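PDB 6FUV: solute Binding Protein, BlMnBP1 in complex with mannotriose from Bifidobacterium, which binds beta-manno-oligosaccharides such as mannotriose and probably delivers them to an ABC transporter for import. Local coordinates for residues Q189-N194 with K200-I205; Q204-P207 with T211-A214; L266-V271 with P351-H356. One frame throughout, in Å; residues are numbered along the deposited sequence.

Interaction 1: Q189-N194 with K200-I205. With BMA (beta-D-mannopyranose), chain B.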
ATOM      1  N   GLN A 189       3.017   2.352  -6.876  1.00 14.80           N
ATOM      2  CA  GLN A 189       1.841   1.504  -6.750  1.00 16.46           C
ATOM      3  C   GLN A 189       0.911   1.638  -7.939  1.00 13.14           C
ATOM      4  O   GLN A 189       0.034   0.801  -8.118  1.00 19.33           O
ATOM      5  CB  GLN A 189       1.106   1.854  -5.432  1.00 17.02           C
ATOM      6  CG  GLN A 189       1.909   1.660  -4.225  1.00 15.29           C
ATOM      7  CD  GLN A 189       1.209   1.954  -2.950  1.00 18.31           C
ATOM      8  OE1 GLN A 189       0.035   2.269  -2.910  1.00 21.78           O
ATOM      9  NE2 GLN A 189       1.928   1.793  -1.871  1.00 14.62           N
ATOM     10  N   TYR A 190       1.111   2.636  -8.762  1.00 15.38           N
ATOM     11  CA  TYR A 190       0.204   2.983  -9.828  1.00 12.66           C
ATOM     12  C   TYR A 190       0.674   2.476 -11.188  1.00 18.53           C
ATOM     13  O   TYR A 190      -0.104   2.508 -12.163  1.00 12.75           O
ATOM     14  CB  TYR A 190       0.042   4.505  -9.869  1.00  9.76           C
ATOM     15  CG  TYR A 190      -0.510   5.106  -8.629  1.00 10.36           C
ATOM     16  CD1 TYR A 190       0.322   5.461  -7.615  1.00 12.76           C
ATOM     17  CD2 TYR A 190      -1.868   5.309  -8.454  1.00 13.93           C
ATOM     18  CE1 TYR A 190      -0.157   6.023  -6.443  1.00 13.65           C
ATOM     19  CE2 TYR A 190      -2.372   5.844  -7.294  1.00 15.45           C
ATOM     20  CZ  TYR A 190      -1.505   6.229  -6.286  1.00 13.81           C
ATOM     21  OH  TYR A 190      -1.983   6.762  -5.138  1.00 14.28           O
ATOM     22  N   ILE A 191       1.883   1.898 -11.272  1.00  9.29           N
ATOM     23  CA  ILE A 191       2.491   1.736 -12.603  1.00 18.64           C
ATOM     24  C   ILE A 191       2.110   0.450 -13.325  1.00 12.21           C
ATOM     25  O   ILE A 191       2.491   0.268 -14.477  1.00 19.24           O
ATOM     26  CB  ILE A 191       4.032   1.833 -12.522  1.00 15.99           C
ATOM     27  CG1 ILE A 191       4.613   0.677 -11.710  1.00 15.13           C
ATOM     28  CG2 ILE A 191       4.392   3.159 -11.919  1.00 13.80           C
ATOM     29  CD1 ILE A 191       6.091   0.472 -11.899  1.00 16.54           C
ATOM     30  N   GLY A 192       1.459  -0.477 -12.664  1.00 24.28           N
ATOM     31  CA  GLY A 192       1.078  -1.729 -13.275  1.00 12.98           C
ATOM     32  C   GLY A 192      -0.361  -1.712 -13.793  1.00 14.79           C
ATOM     33  O   GLY A 192      -0.681  -1.081 -14.801  1.00 17.31           O
ATOM     34  N   GLY A 193      -1.242  -2.384 -13.080  1.00  7.34           N
ATOM     35  CA  GLY A 193      -2.620  -2.441 -13.492  1.00 13.07           C
ATOM     36  C   GLY A 193      -3.250  -1.085 -13.706  1.00 15.94           C
ATOM     37  O   GLY A 193      -3.974  -0.898 -14.671  1.00 15.52           O
ATOM     38  N   ASN A 194      -3.037  -0.157 -12.778  1.00 13.91           N
ATOM     39  CA  ASN A 194      -3.650   1.158 -12.926  1.00 12.53           C
ATOM     40  C   ASN A 194      -3.270   1.787 -14.267  1.00 14.67           C
ATOM     41  O   ASN A 194      -4.123   2.358 -14.965  1.00 15.43           O
ATOM     42  CB  ASN A 194      -3.216   2.070 -11.787  1.00 12.27           C
ATOM     43  CG  ASN A 194      -3.826   1.710 -10.468  1.00 12.76           C
ATOM     44  OD1 ASN A 194      -3.498   0.709  -9.852  1.00 18.91           O
ATOM     45  ND2 ASN A 194      -4.663   2.595  -9.973  1.00 25.37           N
ATOM     46  N   LYS A 200      -0.897  -8.737 -16.152  1.00 17.04           N
ATOM     47  CA  LYS A 200       0.382  -9.389 -16.396  1.00 17.92           C
ATOM     48  C   LYS A 200       1.563  -8.425 -16.522  1.00 22.45           C
ATOM     49  O   LYS A 200       2.713  -8.895 -16.677  1.00 18.81           O
ATOM     50  CB  LYS A 200       0.335 -10.195 -17.677  1.00 15.50           C
ATOM     51  CG  LYS A 200      -0.652 -11.347 -17.645  1.00 29.65           C
ATOM     52  CD  LYS A 200      -0.461 -12.255 -18.838  1.00 25.20           C
ATOM     53  CE  LYS A 200      -1.787 -12.860 -19.240  1.00 29.64           C
ATOM     54  NZ  LYS A 200      -2.188 -13.835 -18.231  1.00 39.76           N
ATOM     55  N   PHE A 201       1.321  -7.101 -16.463  1.00 16.10           N
ATOM     56  CA  PHE A 201       2.417  -6.150 -16.664  1.00 13.12           C
ATOM     57  C   PHE A 201       3.478  -6.227 -15.572  1.00 17.39           C
ATOM     58  O   PHE A 201       4.666  -6.286 -15.876  1.00 14.02           O
ATOM     59  CB  PHE A 201       1.890  -4.734 -16.752  1.00 18.16           C
ATOM     60  CG  PHE A 201       2.920  -3.762 -17.145  1.00 18.50           C
ATOM     61  CD1 PHE A 201       3.378  -3.695 -18.447  1.00 19.37           C
ATOM     62  CD2 PHE A 201       3.484  -2.948 -16.219  1.00 16.72           C
ATOM     63  CE1 PHE A 201       4.354  -2.801 -18.807  1.00 21.38           C
ATOM     64  CE2 PHE A 201       4.440  -2.043 -16.588  1.00 18.02           C
ATOM     65  CZ  PHE A 201       4.892  -1.981 -17.869  1.00 17.49           C
ATOM     66  N   MET A 202       3.079  -6.276 -14.307  1.00 20.31           N
ATOM     67  CA  MET A 202       4.056  -6.146 -13.232  1.00 17.55           C
ATOM     68  C   MET A 202       5.012  -7.342 -13.199  1.00 20.87           C
ATOM     69  O   MET A 202       6.233  -7.185 -13.281  1.00 22.57           O
ATOM     70  CB  MET A 202       3.333  -5.979 -11.900  1.00 19.95           C
ATOM     71  CG  MET A 202       4.229  -5.737 -10.686  1.00 29.92           C
ATOM     72  SD  MET A 202       4.870  -4.063 -10.408  1.00 31.08           S
ATOM     73  CE  MET A 202       3.699  -3.045 -11.349  1.00 22.21           C
ATOM     74  N   ASN A 203       4.473  -8.546 -13.099  1.00 16.10           N
ATOM     75  CA  ASN A 203       5.269  -9.728 -12.817  1.00 15.68           C
ATOM     76  C   ASN A 203       5.636 -10.537 -14.059  1.00 23.28           C
ATOM     77  O   ASN A 203       6.497 -11.419 -13.967  1.00 12.22           O
ATOM     78  CB  ASN A 203       4.515 -10.608 -11.817  1.00 18.10           C
ATOM     79  CG  ASN A 203       4.385  -9.955 -10.422  1.00 25.86           C
ATOM     80  OD1 ASN A 203       5.328  -9.312  -9.920  1.00 25.40           O
ATOM     81  ND2 ASN A 203       3.214 -10.092  -9.814  1.00 21.19           N
ATOM     82  N   GLN A 204       5.075 -10.218 -15.226  1.00 12.86           N
ATOM     83  CA  GLN A 204       5.349 -10.997 -16.426  1.00 19.82           C
ATOM     84  C   GLN A 204       5.902 -10.191 -17.582  1.00 17.81           C
ATOM     85  O   GLN A 204       6.672 -10.723 -18.325  1.00 25.92           O
ATOM     86  CB  GLN A 204       4.085 -11.705 -16.900  1.00 15.95           C
ATOM     87  CG  GLN A 204       3.502 -12.710 -15.897  1.00 24.63           C
ATOM     88  CD  GLN A 204       2.381 -13.531 -16.494  1.00 23.65           C
ATOM     89  OE1 GLN A 204       2.280 -13.675 -17.702  1.00 29.17           O
ATOM     90  NE2 GLN A 204       1.556 -14.089 -15.648  1.00 37.16           N
ATOM     91  N   ILE A 205       5.563  -8.922 -17.719  1.00 19.75           N
ATOM     92  CA  ILE A 205       6.097  -8.100 -18.783  1.00 13.08           C
ATOM     93  C   ILE A 205       7.350  -7.374 -18.327  1.00 20.07           C
ATOM     94  O   ILE A 205       8.373  -7.400 -19.011  1.00 20.97           O
ATOM     95  CB  ILE A 205       5.032  -7.103 -19.281  1.00 16.03           C
ATOM     96  CG1 ILE A 205       3.825  -7.843 -19.824  1.00 20.11           C
ATOM     97  CG2 ILE A 205       5.676  -6.201 -20.311  1.00 12.83           C
ATOM     98  CD1 ILE A 205       2.890  -7.007 -20.620  1.00 27.75           C
TER
HETATM   99  C1  BMA B   3       0.899   0.908   2.778  1.00 17.99           C
HETATM  100  C2  BMA B   3      -0.138   0.581   1.719  1.00 13.54           C
HETATM  101  C3  BMA B   3       0.097  -0.814   1.112  1.00 18.89           C
HETATM  102  C4  BMA B   3       1.606  -0.931   0.721  1.00 18.66           C
HETATM  103  C5  BMA B   3       2.476  -0.592   1.908  1.00 18.52           C
HETATM  104  C6  BMA B   3       3.962  -0.726   1.609  1.00 20.73           C
HETATM  105  O2  BMA B   3      -0.011   1.567   0.670  1.00 15.82           O
HETATM  106  O3  BMA B   3      -0.750  -1.135  -0.018  1.00 16.96           O
HETATM  107  O4  BMA B   3       1.911  -2.214   0.308  1.00 19.92           O
HETATM  108  O5  BMA B   3       2.207   0.748   2.278  1.00 14.68           O
HETATM  109  O6  BMA B   3       4.331   0.276   0.693  1.00 19.88           O

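Interaction 2: Q204-P207 with T211-A214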
ATOM      1  N   GLN A 204       5.075 -10.218 -15.226  1.00 12.86           N
ATOM      2  CA  GLN A 204       5.349 -10.997 -16.426  1.00 19.82           C
ATOM      3  C   GLN A 204       5.902 -10.191 -17.582  1.00 17.81           C
ATOM      4  O   GLN A 204       6.672 -10.723 -18.325  1.00 25.92           O
ATOM      5  CB  GLN A 204       4.085 -11.705 -16.900  1.00 15.95           C
ATOM      6  CG  GLN A 204       3.502 -12.710 -15.897  1.00 24.63           C
ATOM      7  CD  GLN A 204       2.381 -13.531 -16.494  1.00 23.65           C
ATOM      8  OE1 GLN A 204       2.280 -13.675 -17.702  1.00 29.17           O
ATOM      9  NE2 GLN A 204       1.556 -14.089 -15.648  1.00 37.16           N
ATOM     10  N   ILE A 205       5.563  -8.922 -17.719  1.00 19.75           N
ATOM     11  CA  ILE A 205       6.097  -8.100 -18.783  1.00 13.08           C
ATOM     12  C   ILE A 205       7.350  -7.374 -18.327  1.00 20.07           C
ATOM     13  O   ILE A 205       8.373  -7.400 -19.011  1.00 20.97           O
ATOM     14  CB  ILE A 205       5.032  -7.103 -19.281  1.00 16.03           C
ATOM     15  CG1 ILE A 205       3.825  -7.843 -19.824  1.00 20.11           C
ATOM     16  CG2 ILE A 205       5.676  -6.201 -20.311  1.00 12.83           C
ATOM     17  CD1 ILE A 205       2.890  -7.007 -20.620  1.00 27.75           C
ATOM     18  N   MET A 206       7.271  -6.660 -17.205  1.00 13.79           N
ATOM     19  CA  MET A 206       8.408  -5.873 -16.722  1.00 17.29           C
ATOM     20  C   MET A 206       9.695  -6.674 -16.585  1.00 13.99           C
ATOM     21  O   MET A 206      10.745  -6.191 -17.032  1.00 18.99           O
ATOM     22  CB  MET A 206       8.025  -5.219 -15.390  1.00 19.77           C
ATOM     23  CG  MET A 206       7.160  -3.980 -15.525  1.00 20.01           C
ATOM     24  SD  MET A 206       7.041  -2.987 -14.057  1.00 21.37           S
ATOM     25  CE  MET A 206       8.734  -2.579 -13.712  1.00 18.97           C
ATOM     26  N   PRO A 207       9.708  -7.885 -16.024  1.00 15.29           N
ATOM     27  CA  PRO A 207      10.967  -8.647 -15.983  1.00 19.24           C
ATOM     28  C   PRO A 207      11.451  -9.124 -17.356  1.00 16.56           C
ATOM     29  O   PRO A 207      12.535  -9.690 -17.458  1.00 19.96           O
ATOM     30  CB  PRO A 207      10.622  -9.803 -15.046  1.00 17.36           C
ATOM     31  CG  PRO A 207       9.136 -10.025 -15.277  1.00 22.68           C
ATOM     32  CD  PRO A 207       8.572  -8.635 -15.457  1.00 19.67           C
ATOM     33  N   THR A 211      12.762  -1.547 -21.221  1.00 19.70           N
ATOM     34  CA  THR A 211      12.432  -0.153 -21.159  1.00 22.41           C
ATOM     35  C   THR A 211      11.006   0.051 -20.677  1.00 25.26           C
ATOM     36  O   THR A 211      10.258   0.817 -21.310  1.00 13.90           O
ATOM     37  CB  THR A 211      12.573   0.498 -22.545  1.00 23.15           C
ATOM     38  OG1 THR A 211      11.665  -0.096 -23.483  1.00 18.81           O
ATOM     39  CG2 THR A 211      13.975   0.361 -23.037  1.00 27.58           C
ATOM     40  N   PRO A 212      10.603  -0.586 -19.568  1.00 19.72           N
ATOM     41  CA  PRO A 212       9.228  -0.419 -19.088  1.00 13.77           C
ATOM     42  C   PRO A 212       8.872   1.001 -18.727  1.00 16.42           C
ATOM     43  O   PRO A 212       7.666   1.286 -18.550  1.00 16.43           O
ATOM     44  CB  PRO A 212       9.165  -1.340 -17.871  1.00 20.01           C
ATOM     45  CG  PRO A 212      10.580  -1.415 -17.410  1.00 22.70           C
ATOM     46  CD  PRO A 212      11.413  -1.414 -18.678  1.00 19.85           C
ATOM     47  N   PHE A 213       9.857   1.896 -18.585  1.00 19.82           N
ATOM     48  CA  PHE A 213       9.582   3.252 -18.132  1.00 13.95           C
ATOM     49  C   PHE A 213       9.542   4.246 -19.284  1.00 17.02           C
ATOM     50  O   PHE A 213       9.233   5.416 -19.063  1.00 21.44           O
ATOM     51  CB  PHE A 213      10.612   3.703 -17.081  1.00 15.69           C
ATOM     52  CG  PHE A 213      10.661   2.804 -15.882  1.00 13.54           C
ATOM     53  CD1 PHE A 213       9.646   2.819 -14.932  1.00  9.02           C
ATOM     54  CD2 PHE A 213      11.681   1.920 -15.741  1.00 14.47           C
ATOM     55  CE1 PHE A 213       9.612   1.929 -13.930  1.00 11.25           C
ATOM     56  CE2 PHE A 213      11.711   1.056 -14.646  1.00 21.17           C
ATOM     57  CZ  PHE A 213      10.668   1.081 -13.733  1.00 17.86           C
ATOM     58  N   ALA A 214       9.807   3.804 -20.508  1.00 17.11           N
ATOM     59  CA  ALA A 214       9.726   4.702 -21.645  1.00 12.67           C
ATOM     60  C   ALA A 214       8.270   5.074 -21.963  1.00 21.16           C
ATOM     61  O   ALA A 214       7.324   4.323 -21.709  1.00 15.41           O
ATOM     62  CB  ALA A 214      10.386   4.050 -22.856  1.00 18.29           C
TER

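Interaction 3: L266-V271 with P351-H356. With BMA (beta-D-mannopyranose), chain C; BMA (beta-D-mannopyranose), chain B.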
ATOM      1  N   LEU A 266      -2.423   8.834  -2.911  1.00 16.24           N
ATOM      2  CA  LEU A 266      -2.333   7.868  -1.823  1.00 20.11           C
ATOM      3  C   LEU A 266      -3.355   6.753  -2.030  1.00 20.84           C
ATOM      4  O   LEU A 266      -4.324   6.910  -2.769  1.00 15.74           O
ATOM      5  CB  LEU A 266      -2.596   8.549  -0.476  1.00 13.05           C
ATOM      6  CG  LEU A 266      -1.621   9.643  -0.035  1.00 20.07           C
ATOM      7  CD1 LEU A 266      -2.176  10.594   1.063  1.00 22.00           C
ATOM      8  CD2 LEU A 266      -0.383   8.958   0.458  1.00 14.43           C
ATOM      9  N   GLY A 267      -3.156   5.633  -1.311  1.00 21.73           N
ATOM     10  CA  GLY A 267      -4.092   4.528  -1.358  1.00 16.62           C
ATOM     11  C   GLY A 267      -5.359   4.782  -0.551  1.00 20.12           C
ATOM     12  O   GLY A 267      -5.466   5.773   0.188  1.00 16.94           O
ATOM     13  N   ALA A 268      -6.311   3.846  -0.703  1.00 16.81           N
ATOM     14  CA  ALA A 268      -7.611   3.997  -0.066  1.00 16.35           C
ATOM     15  C   ALA A 268      -7.490   3.985   1.440  1.00 16.51           C
ATOM     16  O   ALA A 268      -8.376   4.509   2.122  1.00 14.16           O
ATOM     17  CB  ALA A 268      -8.518   2.879  -0.507  1.00 11.46           C
ATOM     18  N   TRP A 269      -6.434   3.365   1.977  1.00 14.09           N
ATOM     19  CA  TRP A 269      -6.244   3.317   3.419  1.00 13.42           C
ATOM     20  C   TRP A 269      -6.164   4.712   3.984  1.00  9.88           C
ATOM     21  O   TRP A 269      -6.504   4.920   5.134  1.00 13.79           O
ATOM     22  CB  TRP A 269      -4.973   2.529   3.730  1.00 13.65           C
ATOM     23  CG  TRP A 269      -3.786   3.182   3.142  1.00 13.00           C
ATOM     24  CD1 TRP A 269      -3.234   2.932   1.934  1.00 18.68           C
ATOM     25  CD2 TRP A 269      -3.038   4.263   3.706  1.00 16.55           C
ATOM     26  NE1 TRP A 269      -2.149   3.753   1.720  1.00 19.19           N
ATOM     27  CE2 TRP A 269      -2.015   4.597   2.786  1.00 18.31           C
ATOM     28  CE3 TRP A 269      -3.112   4.971   4.909  1.00  8.77           C
ATOM     29  CZ2 TRP A 269      -1.061   5.606   3.034  1.00 20.40           C
ATOM     30  CZ3 TRP A 269      -2.192   5.972   5.134  1.00 15.62           C
ATOM     31  CH2 TRP A 269      -1.195   6.295   4.200  1.00 12.57           C
ATOM     32  N   ALA A 270      -5.736   5.680   3.199  1.00 14.49           N
ATOM     33  CA  ALA A 270      -5.588   7.045   3.680  1.00 16.24           C
ATOM     34  C   ALA A 270      -6.895   7.822   3.809  1.00 20.22           C
ATOM     35  O   ALA A 270      -6.920   8.853   4.498  1.00 15.34           O
ATOM     36  CB  ALA A 270      -4.680   7.837   2.755  1.00 16.59           C
ATOM     37  N   VAL A 271      -7.990   7.354   3.223  1.00 18.99           N
ATOM     38  CA  VAL A 271      -9.184   8.197   3.163  1.00 16.97           C
ATOM     39  C   VAL A 271      -9.803   8.319   4.552  1.00 15.07           C
ATOM     40  O   VAL A 271     -10.004   9.438   5.031  1.00 14.04           O
ATOM     41  CB  VAL A 271     -10.187   7.663   2.132  1.00 16.85           C
ATOM     42  CG1 VAL A 271     -11.456   8.548   2.085  1.00 13.19           C
ATOM     43  CG2 VAL A 271      -9.552   7.597   0.730  1.00 14.96           C
ATOM     44  N   PRO A 351     -16.236  -0.914   1.514  1.00 22.30           N
ATOM     45  CA  PRO A 351     -16.702   0.287   2.219  1.00 31.10           C
ATOM     46  C   PRO A 351     -17.127   1.357   1.233  1.00 26.05           C
ATOM     47  O   PRO A 351     -16.861   1.284   0.038  1.00 24.44           O
ATOM     48  CB  PRO A 351     -15.473   0.726   3.035  1.00 25.51           C
ATOM     49  CG  PRO A 351     -14.326   0.232   2.207  1.00 19.03           C
ATOM     50  CD  PRO A 351     -14.779  -1.085   1.603  1.00 22.26           C
ATOM     51  N   ASP A 352     -17.783   2.386   1.762  1.00 23.24           N
ATOM     52  CA  ASP A 352     -18.170   3.528   0.947  1.00 26.06           C
ATOM     53  C   ASP A 352     -16.975   4.248   0.357  1.00 20.39           C
ATOM     54  O   ASP A 352     -17.156   5.163  -0.446  1.00 18.39           O
ATOM     55  CB  ASP A 352     -19.000   4.507   1.788  1.00 29.23           C
ATOM     56  CG  ASP A 352     -18.191   5.191   2.848  1.00 37.92           C
ATOM     57  OD1 ASP A 352     -17.417   4.508   3.559  1.00 41.60           O
ATOM     58  OD2 ASP A 352     -18.298   6.440   2.958  1.00 53.38           O
ATOM     59  N   THR A 353     -15.758   3.857   0.736  1.00 22.78           N
ATOM     60  CA  THR A 353     -14.557   4.467   0.201  1.00 16.62           C
ATOM     61  C   THR A 353     -14.507   4.377  -1.309  1.00 15.55           C
ATOM     62  O   THR A 353     -13.801   5.161  -1.928  1.00 17.40           O
ATOM     63  CB  THR A 353     -13.302   3.765   0.780  1.00 25.33           C
ATOM     64  OG1 THR A 353     -13.493   3.507   2.178  1.00 22.76           O
ATOM     65  CG2 THR A 353     -12.086   4.573   0.546  1.00 13.34           C
ATOM     66  N   TYR A 354     -15.214   3.427  -1.923  1.00 16.12           N
ATOM     67  CA  TYR A 354     -15.101   3.192  -3.358  1.00 10.38           C
ATOM     68  C   TYR A 354     -16.305   3.713  -4.136  1.00 15.61           C
ATOM     69  O   TYR A 354     -16.650   3.189  -5.180  1.00 18.03           O
ATOM     70  CB  TYR A 354     -14.907   1.694  -3.621  1.00 22.37           C
ATOM     71  CG  TYR A 354     -13.521   1.227  -3.319  1.00 23.10           C
ATOM     72  CD1 TYR A 354     -13.162   0.868  -2.039  1.00 21.74           C
ATOM     73  CD2 TYR A 354     -12.540   1.176  -4.324  1.00 21.57           C
ATOM     74  CE1 TYR A 354     -11.857   0.492  -1.754  1.00 24.64           C
ATOM     75  CE2 TYR A 354     -11.278   0.750  -4.038  1.00 11.05           C
ATOM     76  CZ  TYR A 354     -10.932   0.427  -2.743  1.00 12.70           C
ATOM     77  OH  TYR A 354      -9.588   0.061  -2.457  1.00 16.81           O
ATOM     78  N   GLU A 355     -16.954   4.748  -3.669  1.00 23.30           N
ATOM     79  CA  GLU A 355     -18.191   5.150  -4.340  1.00 30.41           C
ATOM     80  C   GLU A 355     -17.958   5.894  -5.654  1.00 25.38           C
ATOM     81  O   GLU A 355     -18.902   6.073  -6.426  1.00 27.25           O
ATOM     82  CB  GLU A 355     -19.047   6.013  -3.413  1.00 30.67           C
ATOM     83  CG  GLU A 355     -18.782   7.485  -3.461  1.00 35.58           C
ATOM     84  CD  GLU A 355     -19.670   8.250  -2.447  1.00 47.46           C
ATOM     85  OE1 GLU A 355     -20.667   7.645  -1.967  1.00 44.57           O
ATOM     86  OE2 GLU A 355     -19.366   9.439  -2.147  1.00 46.11           O
ATOM     87  N   HIS A 356     -16.727   6.288  -5.965  1.00 23.85           N
ATOM     88  CA  HIS A 356     -16.401   6.808  -7.288  1.00 22.60           C
ATOM     89  C   HIS A 356     -15.741   5.768  -8.185  1.00 11.01           C
ATOM     90  O   HIS A 356     -15.173   6.119  -9.205  1.00 12.16           O
ATOM     91  CB  HIS A 356     -15.497   8.020  -7.149  1.00 14.66           C
ATOM     92  CG  HIS A 356     -16.093   9.115  -6.353  1.00 21.27           C
ATOM     93  ND1 HIS A 356     -17.228   9.775  -6.746  1.00 23.55           N
ATOM     94  CD2 HIS A 356     -15.709   9.674  -5.191  1.00 24.35           C
ATOM     95  CE1 HIS A 356     -17.528  10.699  -5.855  1.00 22.22           C
ATOM     96  NE2 HIS A 356     -16.609  10.670  -4.911  1.00 26.20           N
TER
HETATM   97  C1  BMA C   2       1.516   4.566   6.542  1.00 16.75           C
HETATM   98  C2  BMA C   2       2.770   4.074   5.772  1.00 15.94           C
HETATM   99  C3  BMA C   2       2.361   3.529   4.479  1.00 18.61           C
HETATM  100  C4  BMA C   2       1.193   2.521   4.569  1.00 14.91           C
HETATM  101  C5  BMA C   2       0.045   3.067   5.412  1.00 16.20           C
HETATM  102  C6  BMA C   2      -0.986   1.992   5.758  1.00 17.10           C
HETATM  103  O2  BMA C   2       3.400   3.024   6.453  1.00 21.61           O
HETATM  104  O3  BMA C   2       3.501   2.956   3.868  1.00 20.71           O
HETATM  105  O4  BMA C   2       0.710   2.258   3.216  1.00 21.22           O
HETATM  106  O5  BMA C   2       0.606   3.541   6.688  1.00 18.39           O
HETATM  107  O6  BMA C   2      -0.302   0.869   6.399  1.00 16.62           O
HETATM  108  C1  BMA B   3       0.899   0.908   2.778  1.00 17.99           C
HETATM  109  C2  BMA B   3      -0.138   0.581   1.719  1.00 13.54           C
HETATM  110  C3  BMA B   3       0.097  -0.814   1.112  1.00 18.89           C
HETATM  111  C4  BMA B   3       1.606  -0.931   0.721  1.00 18.66           C
HETATM  112  C5  BMA B   3       2.476  -0.592   1.908  1.00 18.52           C
HETATM  113  C6  BMA B   3       3.962  -0.726   1.609  1.00 20.73           C
HETATM  114  O2  BMA B   3      -0.011   1.567   0.670  1.00 15.82           O
HETATM  115  O3  BMA B   3      -0.750  -1.135  -0.018  1.00 16.96           O
HETATM  116  O4  BMA B   3       1.911  -2.214   0.308  1.00 19.92           O
HETATM  117  O5  BMA B   3       2.207   0.748   2.278  1.00 14.68           O
HETATM  118  O6  BMA B   3       4.331   0.276   0.693  1.00 19.88           O

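Interaction 1: Q189-N194 with K200-I205
The closest approach in this contact is made to a backbone carbon: the terminal methyl of Met-202 comes against the glycine at position 192, with Met-202 CE 3.5 Å from Gly-192 CA. The thioether reaches that spot by leaving the helix with CG anti to the backbone N (chi1 -176°) and then bending at chi2 and again at chi3, where a torsion of 21° is close to eclipsed. Its methyl also meets the side chain of Ile-191, whose CG1 is 3.8 Å from Met-202 CE; the two side chains lie roughly perpendicular. Phe-201, one residue earlier on the helix, brings one side of its ring, CD2 and CE2, against the same backbone bend. Its CE2 lies 3.7 Å from the carbonyl oxygen Ile-191 O, and CD2 is 4.0 Å from Gly-192 CA, both approached obliquely. Helix 201-205, which contains a wide pi-type turn, thus sits against the bend leading into helix 193-196, for which Gly-192 is the N-cap. The two elements belong to the periplasmic binding protein fold of ABC transporter solute receptors, and Pro-224 of helix 223-236 touches both Ile-191 and Phe-201. The same chain segment extends from this apolar patch to the bound glycan through Gln-189. Its extended side chain carries the amide to the beta-D-mannopyranose of chain B, where NE2 donates to the sugar O2 at 3.2 Å with an N-H...O angle of 155°. The amide oxygen, OE1, is hydrogen-bonded to Ser-134 OG, which helps fix the rotation of the amide so that its NH2 is presented to the sugar. Gly-303 O provides this mannose with a further hydrogen bond from another part of the pocket.

Interaction 2: Q204-P207 with T211-A214
Met-206 and Pro-212 bring the two backbones nearest, with their CA atoms 6.0 Å apart. Met-206 lies in a 3-10 segment on the chain that follows from helix 201-205, while Pro-212 occupies a type I beta turn from Thr-211 to Ala-214, closed by a bond from Ala-214 N to Thr-211 O of 3.1 Å. This helix-to-turn contact belongs to the periplasmic binding protein fold and lies in the connection between helices 201-205 and 223-236. Between the segments the interaction is wholly apolar and is carried by one side chain, that of Met-206, which serves two neighbours. Near its root, Met-206 CG touches the pyrrolidine ring at Pro-212 CB, 4.1 Å away, the methionine running almost square to the proline. Farther out, the bend at chi3 (58°) brings the methyl up to Phe-213. The C-terminal helix 409-426 covers the turn: Trp-420 touches Pro-212 and donates through NE1 to Met-206 O, and Trp-416 meets the Phe-213 ring edge-to-face. That ring receives the methionine obliquely at its far end, where Met-206 CE lies 4.1 Å from Phe-213 CZ.

Interaction 3: L266-V271 with P351-H356
Ala-268 and Val-271 meet Thr-353 and Tyr-354 largely through apolar contacts, joining the turn that precedes Val-271 of helix 270-275 with the loop before strand 361-364. In the periplasmic binding protein fold seen here, the first of these segments also lines the glycan pocket. The methyl of Thr-353 is the shared element: its CG2, anti to the backbone N, lies 3.9 Å from Val-271 CG2 and 4.1 Å from Ala-268 CB. The valine and threonine side chains run alongside one another, pointing opposite ways, and Tyr-286 of strand 284-288 touches both. Ala-268 CB also meets the phenol end of Tyr-354 obliquely, 3.6 Å from its OH and 4.1 Å from its CZ.

Polar bonds hold the two sides individually. Tyr-354 OH is hydrogen-bonded to Thr-133 OG1, and Thr-133 also shares a backbone bond with Ala-268, so one residue ties both partners. Within 266-271, a type I turn from Gly-267 to Ala-270 is closed by Ala-270 N to Gly-267 O at 3.0 Å.

The sugar contacts belong to Trp-269, whose side chain leaves the turn away from the 351-356 loop. With chi1 at 61°, CG sits between the backbone N and the carbonyl carbon, presenting the indole to the sugar. Ala-270 CB and Gly-267 O cover one face; over the opposite face, offset toward the rim, C5 of the chain C beta-D-mannopyranose sits 3.4 Å above the plane of the Trp-269 ring.

All three contacts are buried and rely on apolar packing across their segments, but they differ in their relation to the glycan. Interactions 1 and 2 share helix 201-205, with centres about 9 Å apart, and are coupled by a probable hydrogen bond from Met-206 N to Phe-201 O. Interaction 2 lies farthest out, with its centre about 21 Å from the centre of the chain, under the C-terminal helix. Interaction 3 is nearest, its centre about 12 Å away, and joins parts of the sequence 80 residues apart. Interactions 1 and 3 both reach the mannose of chain B: the first offers it an amide hydrogen bond, whereas the second brings an indole beside it.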